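Protein-glutaminase (Chryseobacterium proteolyticum, PDB 2ZK9) deamidates protein-bound glutamine side chains, hydrolysing their amide to leave glutamate and release ammonia. Local coordinates at residues 63-66 with 67-71. Numbering follows the deposited sequence.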
loop_
_atom_site.group_PDB
_atom_site.type_symbol
_atom_site.label_atom_id
_atom_site.label_comp_id
_atom_site.label_asym_id
_atom_site.label_seq_id
_atom_site.Cartn_x
_atom_site.Cartn_y
_atom_site.Cartn_z
ATOM N N GLN A 63 -3.446 3.155 -6.577
ATOM C CA GLN A 63 -4.873 3.421 -6.508
ATOM C C GLN A 63 -5.157 4.027 -5.130
ATOM O O GLN A 63 -4.752 3.474 -4.108
ATOM C CB GLN A 63 -5.738 2.180 -6.721
ATOM C CG GLN A 63 -7.222 2.514 -6.803
ATOM C CD GLN A 63 -8.098 1.391 -7.282
ATOM O OE1 GLN A 63 -8.865 0.799 -6.516
ATOM N NE2 GLN A 63 -7.964 1.021 -8.559
ATOM N N PHE A 64 -5.846 5.165 -5.148
ATOM C CA PHE A 64 -6.349 5.835 -3.978
ATOM C C PHE A 64 -7.833 5.597 -3.871
ATOM O O PHE A 64 -8.542 5.760 -4.865
ATOM C CB PHE A 64 -6.087 7.335 -4.031
ATOM C CG PHE A 64 -4.627 7.704 -3.959
ATOM C CD1 PHE A 64 -4.021 8.022 -2.753
ATOM C CD2 PHE A 64 -3.822 7.741 -5.092
ATOM C CE1 PHE A 64 -2.683 8.317 -2.649
ATOM C CE2 PHE A 64 -2.472 8.030 -5.016
ATOM C CZ PHE A 64 -1.888 8.335 -3.780
ATOM N N VAL A 65 -8.324 5.256 -2.680
ATOM C CA VAL A 65 -9.754 5.120 -2.448
ATOM C C VAL A 65 -10.111 6.031 -1.289
ATOM O O VAL A 65 -9.321 6.165 -0.353
ATOM C CB VAL A 65 -10.124 3.623 -2.203
ATOM C CG1 VAL A 65 -9.409 2.991 -1.040
ATOM C CG2 VAL A 65 -11.630 3.478 -2.024
ATOM N N TYR A 66 -11.260 6.654 -1.353
ATOM C CA TYR A 66 -11.687 7.666 -0.434
ATOM C C TYR A 66 -13.104 7.375 0.078
ATOM O O TYR A 66 -13.895 6.853 -0.677
ATOM C CB TYR A 66 -11.733 9.051 -1.107
ATOM C CG TYR A 66 -10.464 9.434 -1.830
ATOM C CD1 TYR A 66 -9.467 10.152 -1.215
ATOM C CD2 TYR A 66 -10.276 9.054 -3.145
ATOM C CE1 TYR A 66 -8.287 10.497 -1.895
ATOM C CE2 TYR A 66 -9.126 9.393 -3.807
ATOM C CZ TYR A 66 -8.131 10.111 -3.188
ATOM O OH TYR A 66 -7.010 10.454 -3.934
ATOM N N GLY A 67 -13.378 7.716 1.340
ATOM C CA GLY A 67 -14.723 7.531 1.828
ATOM C C GLY A 67 -14.791 7.424 3.304
ATOM O O GLY A 67 -13.880 7.833 4.003
ATOM N N ASN A 68 -15.880 6.824 3.762
ATOM C CA ASN A 68 -16.046 6.410 5.150
ATOM C C ASN A 68 -15.488 4.986 5.216
ATOM O O ASN A 68 -16.229 4.012 5.110
ATOM C CB ASN A 68 -17.516 6.442 5.532
ATOM C CG ASN A 68 -17.760 5.968 6.941
ATOM O OD1 ASN A 68 -16.880 6.049 7.789
ATOM N ND2 ASN A 68 -18.926 5.440 7.191
ATOM N N LEU A 69 -14.168 4.860 5.282
ATOM C CA LEU A 69 -13.511 3.558 5.108
ATOM C C LEU A 69 -13.307 2.897 6.463
ATOM O O LEU A 69 -13.066 3.525 7.470
ATOM C CB LEU A 69 -12.169 3.732 4.399
ATOM C CG LEU A 69 -12.205 4.494 3.094
ATOM C CD1 LEU A 69 -10.802 4.495 2.482
ATOM C CD2 LEU A 69 -13.226 3.928 2.102
ATOM N N LYS A 70 -13.384 1.559 6.435
ATOM C CA LYS A 70 -13.247 0.703 7.598
ATOM C C LYS A 70 -12.534 -0.572 7.164
ATOM O O LYS A 70 -12.915 -1.156 6.157
ATOM C CB LYS A 70 -14.644 0.313 8.134
ATOM C CG LYS A 70 -15.558 1.396 8.557
ATOM C CD LYS A 70 -15.131 2.131 9.748
ATOM C CE LYS A 70 -16.162 3.181 10.263
ATOM N NZ LYS A 70 -17.472 2.502 10.618
ATOM N N ALA A 71 -11.555 -1.026 7.963
ATOM C CA ALA A 71 -10.830 -2.243 7.645
ATOM C C ALA A 71 -10.541 -3.001 8.922
ATOM O O ALA A 71 -10.354 -2.423 9.990
ATOM C CB ALA A 71 -9.557 -1.930 6.906
#
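The side chain of Leu69 reaches back toward the end of strand 61-66, laying its two methyls along Val65 and Tyr66: a compact example of how a chain stepping from one β-sheet to another can fill the inside of its own corner. CD1 lies 3.6 Å from the carbonyl O of Val65 and 4.1 Å from the CG1 methyl of Val65, the two side chains meeting at a slant. That methyl faces the leucine because chi1 of 58° sets CG1 between the backbone N and the carbonyl carbon of Val65. The other branch, CD2, rests on the backbone, 4.0 Å from the carbonyl carbon of Tyr66. Tyr66 points away from 67-71 at its CB, and its hydroxyl is hydrogen-bonded to Arg144 O. This inner side is buried, with Trp117 packing on Val65 and Trp80 on Leu69. The outer side is looser: Asn68 projects into solvent, and within 67-71 a weak backbone bond of 3.2 Å runs from Leu69 N to Gly67 O. Gly67, at phi 157° and psi -158°, adopts a backbone shape in which a CB would collide with Tyr66 O. An alanine in place of Leu69 would lack both methyls and would probably leave a gap beside Val65 CG1 and the Tyr66 carbonyl. Leucine methyls thus meet one valine methyl and backbone carbonyls by van der Waals contact; between these two segments, fit and burial probably matter more than directional bonds.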